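Local structure of CurH (Lyngbya majuscula, 3KG7) at residues P50-A60 with E198-T209; I138-L148 with Q173-L182. The protein probably removes water from beta-hydroxyacyl intermediates as the dehydratase domain of the CurH module in the curacin polyketide synthase. One frame throughout, in Å; residues are numbered along the deposited sequence.

Contact 1: P50-A60 with E198-T209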
loop_
_atom_site.group_PDB
_atom_site.type_symbol
_atom_site.label_atom_id
_atom_site.label_comp_id
_atom_site.label_asym_id
_atom_site.label_seq_id
_atom_site.Cartn_x
_atom_site.Cartn_y
_atom_site.Cartn_z
ATOM N N PRO C 50 -1.722 5.704 23.786
ATOM C CA PRO C 50 -0.394 5.939 24.350
ATOM C C PRO C 50 0.714 5.497 23.377
ATOM O O PRO C 50 0.577 4.493 22.653
ATOM C CB PRO C 50 -0.393 5.102 25.629
ATOM C CG PRO C 50 -1.385 4.020 25.357
ATOM C CD PRO C 50 -2.451 4.647 24.507
ATOM N N GLY C 51 1.787 6.286 23.363
ATOM C CA GLY C 51 2.914 6.107 22.447
ATOM C C GLY C 51 3.445 4.695 22.323
ATOM O O GLY C 51 3.702 4.225 21.208
ATOM N N VAL C 52 3.608 4.010 23.454
ATOM C CA VAL C 52 4.150 2.641 23.437
ATOM C C VAL C 52 3.360 1.642 22.564
ATOM O O VAL C 52 3.881 0.583 22.207
ATOM C CB VAL C 52 4.404 2.059 24.861
ATOM C CG1 VAL C 52 5.468 2.880 25.593
ATOM C CG2 VAL C 52 3.108 1.953 25.675
ATOM N N SER C 53 2.127 1.996 22.205
ATOM C CA SER C 53 1.295 1.171 21.321
ATOM C C SER C 53 1.968 0.925 19.992
ATOM O O SER C 53 1.857 -0.162 19.418
ATOM C CB SER C 53 -0.059 1.828 21.067
ATOM O OG SER C 53 -0.687 2.148 22.287
ATOM N N TYR C 54 2.658 1.940 19.493
ATOM C CA TYR C 54 3.332 1.820 18.204
ATOM C C TYR C 54 4.506 0.855 18.265
ATOM O O TYR C 54 4.790 0.176 17.284
ATOM C CB TYR C 54 3.731 3.199 17.672
ATOM C CG TYR C 54 2.556 4.146 17.688
ATOM C CD1 TYR C 54 1.394 3.849 16.982
ATOM C CD2 TYR C 54 2.591 5.323 18.433
ATOM C CE1 TYR C 54 0.298 4.704 17.014
ATOM C CE2 TYR C 54 1.511 6.185 18.453
ATOM C CZ TYR C 54 0.370 5.870 17.750
ATOM O OH TYR C 54 -0.699 6.719 17.769
ATOM N N ILE C 55 5.154 0.770 19.429
ATOM C CA ILE C 55 6.197 -0.219 19.643
ATOM C C ILE C 55 5.558 -1.597 19.553
ATOM O O ILE C 55 6.073 -2.486 18.861
ATOM C CB ILE C 55 6.919 -0.057 21.003
ATOM C CG1 ILE C 55 7.342 1.401 21.232
ATOM C CG2 ILE C 55 8.143 -0.982 21.053
ATOM C CD1 ILE C 55 7.765 1.724 22.655
ATOM N N ALA C 56 4.429 -1.757 20.247
ATOM C CA ALA C 56 3.639 -2.978 20.203
ATOM C C ALA C 56 3.354 -3.380 18.770
ATOM O O ALA C 56 3.568 -4.537 18.394
ATOM C CB ALA C 56 2.351 -2.779 20.942
HETATM N N MSE C 57 2.893 -2.417 17.974
HETATM C CA MSE C 57 2.528 -2.673 16.575
HETATM C C MSE C 57 3.723 -3.133 15.746
HETATM O O MSE C 57 3.632 -4.086 14.970
HETATM C CB MSE C 57 1.906 -1.432 15.943
HETATM C CG MSE C 57 0.547 -1.101 16.498
HETATM SE SE MSE C 57 -0.168 0.506 15.679
HETATM C CE MSE C 57 -0.860 -0.233 14.017
ATOM N N THR C 58 4.845 -2.449 15.931
ATOM C CA THR C 58 6.057 -2.751 15.198
ATOM C C THR C 58 6.545 -4.151 15.555
ATOM O O THR C 58 6.914 -4.940 14.662
ATOM C CB THR C 58 7.154 -1.706 15.463
ATOM O OG1 THR C 58 6.686 -0.409 15.065
ATOM C CG2 THR C 58 8.410 -2.045 14.670
ATOM N N LEU C 59 6.527 -4.457 16.853
ATOM C CA LEU C 59 6.891 -5.781 17.326
ATOM C C LEU C 59 5.965 -6.838 16.742
ATOM O O LEU C 59 6.406 -7.941 16.444
ATOM C CB LEU C 59 6.888 -5.846 18.847
ATOM C CG LEU C 59 7.893 -5.003 19.620
ATOM C CD1 LEU C 59 7.411 -4.860 21.051
ATOM C CD2 LEU C 59 9.279 -5.625 19.575
ATOM N N ALA C 60 4.695 -6.489 16.552
ATOM C CA ALA C 60 3.752 -7.405 15.923
ATOM C C ALA C 60 4.051 -7.600 14.439
ATOM O O ALA C 60 3.808 -8.680 13.897
ATOM C CB ALA C 60 2.322 -6.942 16.134
ATOM N N GLU C 198 -0.461 -11.215 19.067
ATOM C CA GLU C 198 0.639 -10.252 19.041
ATOM C C GLU C 198 1.524 -10.419 20.299
ATOM O O GLU C 198 1.016 -10.741 21.380
ATOM C CB GLU C 198 0.109 -8.812 18.873
ATOM C CG GLU C 198 -0.650 -8.194 20.065
ATOM C CD GLU C 198 -1.990 -8.858 20.363
ATOM O OE1 GLU C 198 -2.898 -8.830 19.503
ATOM O OE2 GLU C 198 -2.138 -9.404 21.475
ATOM N N PRO C 199 2.851 -10.212 20.164
ATOM C CA PRO C 199 3.769 -10.466 21.286
ATOM C C PRO C 199 3.361 -9.733 22.557
ATOM O O PRO C 199 3.403 -10.309 23.652
ATOM C CB PRO C 199 5.109 -9.915 20.798
ATOM C CG PRO C 199 4.979 -9.767 19.326
ATOM C CD PRO C 199 3.548 -9.719 18.959
ATOM N N ILE C 200 2.977 -8.467 22.410
ATOM C CA ILE C 200 2.583 -7.626 23.546
ATOM C C ILE C 200 1.575 -6.574 23.101
ATOM O O ILE C 200 1.830 -5.798 22.179
ATOM C CB ILE C 200 3.800 -6.970 24.244
ATOM C CG1 ILE C 200 3.401 -6.347 25.585
ATOM C CG2 ILE C 200 4.475 -5.933 23.345
ATOM C CD1 ILE C 200 4.596 -5.939 26.444
ATOM N N HIS C 201 0.412 -6.571 23.742
ATOM C CA HIS C 201 -0.612 -5.596 23.433
ATOM C C HIS C 201 -0.211 -4.229 23.964
ATOM O O HIS C 201 0.386 -4.145 25.043
ATOM C CB HIS C 201 -1.946 -6.002 24.048
ATOM C CG HIS C 201 -3.101 -5.188 23.551
ATOM N ND1 HIS C 201 -3.513 -4.024 24.170
ATOM C CD2 HIS C 201 -3.906 -5.350 22.472
ATOM C CE1 HIS C 201 -4.533 -3.515 23.502
ATOM N NE2 HIS C 201 -4.790 -4.298 22.468
ATOM N N PRO C 202 -0.547 -3.154 23.219
ATOM C CA PRO C 202 -0.352 -1.777 23.670
ATOM C C PRO C 202 -0.613 -1.563 25.164
ATOM O O PRO C 202 0.235 -1.010 25.860
ATOM C CB PRO C 202 -1.381 -1.012 22.853
ATOM C CG PRO C 202 -1.426 -1.742 21.551
ATOM C CD PRO C 202 -1.142 -3.194 21.869
ATOM N N VAL C 203 -1.764 -2.015 25.655
ATOM C CA VAL C 203 -2.114 -1.862 27.072
ATOM C C VAL C 203 -1.072 -2.486 28.006
ATOM O O VAL C 203 -0.621 -1.852 28.963
ATOM C CB VAL C 203 -3.508 -2.424 27.357
ATOM C CG1 VAL C 203 -3.769 -2.539 28.849
ATOM C CG2 VAL C 203 -4.564 -1.553 26.673
ATOM N N LEU C 204 -0.669 -3.716 27.709
ATOM C CA LEU C 204 0.307 -4.423 28.531
ATOM C C LEU C 204 1.660 -3.723 28.561
ATOM O O LEU C 204 2.297 -3.654 29.616
ATOM C CB LEU C 204 0.476 -5.857 28.039
ATOM C CG LEU C 204 -0.739 -6.775 28.153
ATOM C CD1 LEU C 204 -0.539 -8.007 27.251
ATOM C CD2 LEU C 204 -0.979 -7.174 29.598
ATOM N N ILE C 205 2.113 -3.221 27.413
ATOM C CA ILE C 205 3.378 -2.487 27.405
ATOM C C ILE C 205 3.198 -1.136 28.095
ATOM O O ILE C 205 4.113 -0.657 28.767
ATOM C CB ILE C 205 4.087 -2.412 26.000
ATOM C CG1 ILE C 205 5.515 -1.858 26.153
ATOM C CG2 ILE C 205 3.262 -1.634 24.972
ATOM C CD1 ILE C 205 6.365 -1.922 24.889
ATOM N N ASP C 206 2.006 -0.555 27.991
ATOM C CA ASP C 206 1.761 0.691 28.705
ATOM C C ASP C 206 1.801 0.510 30.202
ATOM O O ASP C 206 2.326 1.361 30.908
ATOM C CB ASP C 206 0.450 1.362 28.334
ATOM C CG ASP C 206 0.381 2.761 28.884
ATOM O OD1 ASP C 206 1.243 3.574 28.481
ATOM O OD2 ASP C 206 -0.480 3.035 29.753
ATOM N N ALA C 207 1.238 -0.596 30.675
ATOM C CA ALA C 207 1.215 -0.916 32.095
ATOM C C ALA C 207 2.608 -0.961 32.711
ATOM O O ALA C 207 2.789 -0.639 33.883
ATOM C CB ALA C 207 0.512 -2.222 32.314
ATOM N N CYS C 208 3.595 -1.355 31.920
ATOM C CA CYS C 208 4.975 -1.452 32.399
ATOM C C CYS C 208 5.553 -0.114 32.846
ATOM O O CYS C 208 6.524 -0.069 33.615
ATOM C CB CYS C 208 5.857 -2.047 31.302
ATOM S SG CYS C 208 5.376 -3.721 30.885
ATOM N N THR C 209 4.946 0.967 32.362
ATOM C CA THR C 209 5.521 2.289 32.478
ATOM C C THR C 209 4.872 3.070 33.609
ATOM O O THR C 209 5.206 4.239 33.839
ATOM C CB THR C 209 5.349 3.065 31.168
ATOM O OG1 THR C 209 3.977 3.432 31.015
ATOM C CG2 THR C 209 5.779 2.218 29.976
#
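Helices 52-60 and 202-207 touch where S53 meets P202, their short axes approaching to 8.3 Å with their N-to-C directions 127° apart, while the loop of E198-I200 continues the contact alongside A60. This pairs the long helix of one hotdog unit with the short helix of the other, at the centre of the double hotdog. A56, with only a methyl to offer, sets its CB 3.6 Å from P202 CD. V52 lays CG2 over the backbone of the second helix, 3.5 Å from D206 CA, and on I205 CG2 as well. Further along, L59 CD1 runs beside I200 CG2 at 3.9 Å, and the P199 ring sits against A60. S53 OG stands anti to the carbonyl carbon (chi1 -53°), from where it bonds P50 O at 2.7 Å in the carbonyl plane; the same oxygen also takes S53 N. With an alanine in place of S53, P50 O would probably keep only the backbone amide of these two donors, and P202 CB would lose its neighbour S53 OG, 3.3 Å away. At the other helix start, H201 ND1 caps V203 N. D206 turns OD1 to P50 CB, 3.6 Å away, while OD2 has a weak bond to Y164 OH. The hydrogen bonds described thus stay within each segment or go outside, and the segments meet through methyls and proline rings, some of them against carbonyl oxygens.

Contact 2: I138-L148 with Q173-L182; sequences IPALCEQLRPL and QAWIGEETSL
P147 pairs with W175 as an antiparallel, non-hydrogen-bonded pair, CA to CA 4.4 Å, and next to it L148 N gives A174 O a bond of 2.7 Å with an N-H...O angle of 150°. This short, weakly bonded strand, outermost within the chain, lies along the hairpin of strands 171-176 and 181-186 in the second hotdog unit, and helix 138-144, just ahead of it, covers one face of that hairpin. The pairing suits a proline: in a non-hydrogen-bonded position its nitrogen faces away from the hairpin, so the missing N-H costs no bond to it. Within the hairpin, W175 and L182 exchange two backbone bonds, which brings both side chains to the face under the helix.

With CG anti to the carbonyl carbon (chi1 -62°), the W175 indole turns one face to C142 SG and lies alongside P147. P147 approaches the five-membered ring obliquely, CG 3.5 Å from NE1, and CG of Q173 lies over the rim of the face opposite C142. L145 lies across the base of the tryptophan and forks: CD1 rests 3.8 Å from W175 CB, while CD2 reaches T180 OG1 at 3.7 Å, near the hairpin turn. Earlier in the helix, I138 and L141 both press on L182 CD2, and Y247 of strand 243-255 adjoins both L141 and L182. On the face carrying A174 and I176, L148 puts CD1 3.7 Å from I176 CB and also against A174 CB; F216 also touches L148. The sulfur-aromatic contact ties helix to hairpin: C142 SG stands 3.8 Å from the centroid of the six-membered ring of W175, 19° off its normal.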
loop_
_atom_site.group_PDB
_atom_site.type_symbol
_atom_site.label_atom_id
_atom_site.label_comp_id
_atom_site.label_asym_id
_atom_site.label_seq_id
_atom_site.Cartn_x
_atom_site.Cartn_y
_atom_site.Cartn_z
ATOM N N ILE C 138 11.508 -13.855 42.992
ATOM C CA ILE C 138 10.305 -13.037 43.113
ATOM C C ILE C 138 9.637 -13.032 44.506
ATOM O O ILE C 138 9.235 -11.959 44.975
ATOM C CB ILE C 138 9.298 -13.276 41.922
ATOM C CG1 ILE C 138 8.502 -12.000 41.613
ATOM C CG2 ILE C 138 8.399 -14.502 42.143
ATOM C CD1 ILE C 138 9.337 -10.909 40.956
ATOM N N PRO C 139 9.543 -14.203 45.183
ATOM C CA PRO C 139 8.939 -14.182 46.522
ATOM C C PRO C 139 9.760 -13.387 47.542
ATOM O O PRO C 139 9.199 -12.891 48.519
ATOM C CB PRO C 139 8.888 -15.665 46.916
ATOM C CG PRO C 139 9.054 -16.422 45.639
ATOM C CD PRO C 139 9.953 -15.569 44.809
ATOM N N ALA C 140 11.067 -13.268 47.307
ATOM C CA ALA C 140 11.961 -12.471 48.159
ATOM C C ALA C 140 11.786 -10.963 47.961
ATOM O O ALA C 140 11.840 -10.200 48.925
ATOM C CB ALA C 140 13.416 -12.871 47.937
ATOM N N LEU C 141 11.585 -10.537 46.716
ATOM C CA LEU C 141 11.306 -9.135 46.420
ATOM C C LEU C 141 10.060 -8.652 47.146
ATOM O O LEU C 141 10.059 -7.574 47.741
ATOM C CB LEU C 141 11.145 -8.916 44.915
ATOM C CG LEU C 141 12.330 -8.318 44.159
ATOM C CD1 LEU C 141 13.560 -9.231 44.193
ATOM C CD2 LEU C 141 11.909 -8.031 42.733
ATOM N N CYS C 142 9.008 -9.467 47.100
ATOM C CA CYS C 142 7.735 -9.143 47.743
ATOM C C CYS C 142 7.766 -9.389 49.247
ATOM O O CYS C 142 6.740 -9.268 49.919
ATOM C CB CYS C 142 6.597 -9.945 47.109
ATOM S SG CYS C 142 6.502 -9.807 45.322
ATOM N N GLU C 143 8.941 -9.740 49.767
ATOM C CA GLU C 143 9.137 -9.933 51.203
ATOM C C GLU C 143 10.033 -8.834 51.789
ATOM O O GLU C 143 10.148 -8.705 53.011
ATOM C CB GLU C 143 9.702 -11.330 51.495
ATOM C CG GLU C 143 9.293 -11.904 52.855
ATOM C CD GLU C 143 9.638 -13.380 53.022
ATOM O OE1 GLU C 143 9.955 -13.789 54.160
ATOM O OE2 GLU C 143 9.589 -14.134 52.027
ATOM N N GLN C 144 10.658 -8.044 50.912
ATOM C CA GLN C 144 11.501 -6.912 51.332
ATOM C C GLN C 144 10.907 -5.555 50.931
ATOM O O GLN C 144 11.336 -4.502 51.414
ATOM C CB GLN C 144 12.937 -7.061 50.806
ATOM C CG GLN C 144 13.070 -7.024 49.281
ATOM C CD GLN C 144 14.458 -6.615 48.819
ATOM O OE1 GLN C 144 15.451 -6.811 49.526
ATOM N NE2 GLN C 144 14.532 -6.038 47.623
ATOM N N LEU C 145 9.924 -5.586 50.041
ATOM C CA LEU C 145 9.209 -4.375 49.672
ATOM C C LEU C 145 7.949 -4.223 50.527
ATOM O O LEU C 145 7.730 -4.998 51.463
ATOM C CB LEU C 145 8.896 -4.369 48.172
ATOM C CG LEU C 145 10.123 -4.360 47.249
ATOM C CD1 LEU C 145 9.712 -4.603 45.811
ATOM C CD2 LEU C 145 10.936 -3.068 47.369
ATOM N N ARG C 146 7.144 -3.207 50.224
ATOM C CA ARG C 146 5.892 -2.965 50.944
ATOM C C ARG C 146 4.765 -2.665 49.955
ATOM O O ARG C 146 4.798 -1.635 49.274
ATOM C CB ARG C 146 6.055 -1.830 51.968
ATOM C CG ARG C 146 6.936 -2.203 53.153
ATOM C CD ARG C 146 7.356 -0.957 54.009
ATOM N NE ARG C 146 8.811 -1.100 54.357
ATOM C CZ ARG C 146 9.287 -1.980 55.338
ATOM N NH1 ARG C 146 8.440 -2.827 56.089
ATOM N NH2 ARG C 146 10.636 -2.017 55.557
ATOM N N PRO C 147 3.768 -3.572 49.868
ATOM C CA PRO C 147 2.667 -3.502 48.900
ATOM C C PRO C 147 1.901 -2.180 48.920
ATOM O O PRO C 147 1.793 -1.536 49.966
ATOM C CB PRO C 147 1.747 -4.649 49.331
ATOM C CG PRO C 147 2.637 -5.604 50.019
ATOM C CD PRO C 147 3.645 -4.760 50.736
ATOM N N LEU C 148 1.379 -1.796 47.760
ATOM C CA LEU C 148 0.622 -0.560 47.605
ATOM C C LEU C 148 -0.873 -0.816 47.521
ATOM O O LEU C 148 -1.315 -1.878 47.077
ATOM C CB LEU C 148 1.063 0.173 46.338
ATOM C CG LEU C 148 2.177 1.212 46.438
ATOM C CD1 LEU C 148 3.144 1.036 45.274
ATOM C CD2 LEU C 148 1.586 2.624 46.463
ATOM N N GLN C 173 -1.042 -5.887 41.151
ATOM C CA GLN C 173 -0.440 -5.505 42.431
ATOM C C GLN C 173 0.783 -4.613 42.225
ATOM O O GLN C 173 1.506 -4.755 41.238
ATOM C CB GLN C 173 -0.062 -6.756 43.234
ATOM C CG GLN C 173 0.107 -6.531 44.734
ATOM C CD GLN C 173 -1.211 -6.337 45.462
ATOM O OE1 GLN C 173 -2.232 -6.915 45.088
ATOM N NE2 GLN C 173 -1.193 -5.522 46.513
ATOM N N ALA C 174 1.005 -3.696 43.160
ATOM C CA ALA C 174 2.142 -2.788 43.091
ATOM C C ALA C 174 2.951 -2.784 44.388
ATOM O O ALA C 174 2.384 -2.787 45.483
ATOM C CB ALA C 174 1.669 -1.388 42.754
ATOM N N TRP C 175 4.275 -2.792 44.258
ATOM C CA TRP C 175 5.166 -2.661 45.407
ATOM C C TRP C 175 6.113 -1.481 45.206
ATOM O O TRP C 175 6.435 -1.121 44.073
ATOM C CB TRP C 175 5.972 -3.943 45.620
ATOM C CG TRP C 175 5.154 -5.172 45.924
ATOM C CD1 TRP C 175 4.826 -5.653 47.161
ATOM C CD2 TRP C 175 4.587 -6.089 44.974
ATOM N NE1 TRP C 175 4.083 -6.804 47.042
ATOM C CE2 TRP C 175 3.921 -7.094 45.710
ATOM C CE3 TRP C 175 4.578 -6.159 43.575
ATOM C CZ2 TRP C 175 3.247 -8.155 45.093
ATOM C CZ3 TRP C 175 3.907 -7.217 42.963
ATOM C CH2 TRP C 175 3.253 -8.199 43.723
ATOM N N ILE C 176 6.560 -0.892 46.311
ATOM C CA ILE C 176 7.462 0.260 46.270
ATOM C C ILE C 176 8.557 0.200 47.346
ATOM O O ILE C 176 8.298 -0.143 48.502
ATOM C CB ILE C 176 6.672 1.608 46.354
ATOM C CG1 ILE C 176 7.541 2.796 45.926
ATOM C CG2 ILE C 176 6.058 1.832 47.746
ATOM C CD1 ILE C 176 7.610 2.981 44.433
ATOM N N GLY C 177 9.781 0.516 46.938
ATOM C CA GLY C 177 10.891 0.697 47.861
ATOM C C GLY C 177 11.414 2.113 47.731
ATOM O O GLY C 177 10.826 2.935 47.018
ATOM N N GLU C 178 12.517 2.403 48.417
ATOM C CA GLU C 178 13.147 3.714 48.305
ATOM C C GLU C 178 13.931 3.849 47.001
ATOM O O GLU C 178 13.984 4.932 46.408
ATOM C CB GLU C 178 14.036 3.991 49.508
ATOM C CG GLU C 178 13.251 4.214 50.784
ATOM C CD GLU C 178 14.100 4.789 51.891
ATOM O OE1 GLU C 178 15.340 4.653 51.823
ATOM O OE2 GLU C 178 13.528 5.382 52.832
ATOM N N GLU C 179 14.510 2.738 46.552
ATOM C CA GLU C 179 15.327 2.721 45.344
ATOM C C GLU C 179 14.695 1.955 44.177
ATOM O O GLU C 179 15.022 2.215 43.017
ATOM C CB GLU C 179 16.723 2.172 45.652
ATOM C CG GLU C 179 17.536 3.074 46.571
ATOM C CD GLU C 179 18.971 2.599 46.766
ATOM O OE1 GLU C 179 19.389 2.420 47.932
ATOM O OE2 GLU C 179 19.684 2.408 45.756
ATOM N N THR C 180 13.795 1.020 44.482
ATOM C CA THR C 180 13.196 0.150 43.459
ATOM C C THR C 180 11.659 0.161 43.459
ATOM O O THR C 180 11.034 0.576 44.440
ATOM C CB THR C 180 13.696 -1.323 43.584
ATOM O OG1 THR C 180 13.410 -1.828 44.894
ATOM C CG2 THR C 180 15.195 -1.424 43.323
ATOM N N SER C 181 11.066 -0.289 42.350
ATOM C CA SER C 181 9.614 -0.476 42.243
ATOM C C SER C 181 9.283 -1.749 41.473
ATOM O O SER C 181 10.054 -2.174 40.610
ATOM C CB SER C 181 8.946 0.730 41.572
ATOM O OG SER C 181 9.235 0.793 40.184
ATOM N N LEU C 182 8.134 -2.350 41.778
ATOM C CA LEU C 182 7.683 -3.555 41.071
ATOM C C LEU C 182 6.173 -3.584 40.824
ATOM O O LEU C 182 5.384 -3.354 41.744
ATOM C CB LEU C 182 8.114 -4.817 41.830
ATOM C CG LEU C 182 7.870 -6.186 41.177
ATOM C CD1 LEU C 182 8.865 -6.463 40.053
ATOM C CD2 LEU C 182 7.930 -7.288 42.225
#

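Overall arrangement
The centre of contact 1 is about 4 Å from that of the chain, and the contact is almost wholly buried; the centre of contact 2 is about 23 Å from it, and that contact is partly open to solvent at the edge of the second hotdog's sheet. Their centres are about 24 Å apart and they share no residue, but helix 202-207 of contact 1 follows strand 181-186 of contact 2 across a loop, and contact 2 is nested in the loop that contact 1 closes. The core pair joins two helices from different hotdog units by apolar contact; the peripheral pair works within one unit, adding a cross-strand backbone bond and a sulfur over an indole.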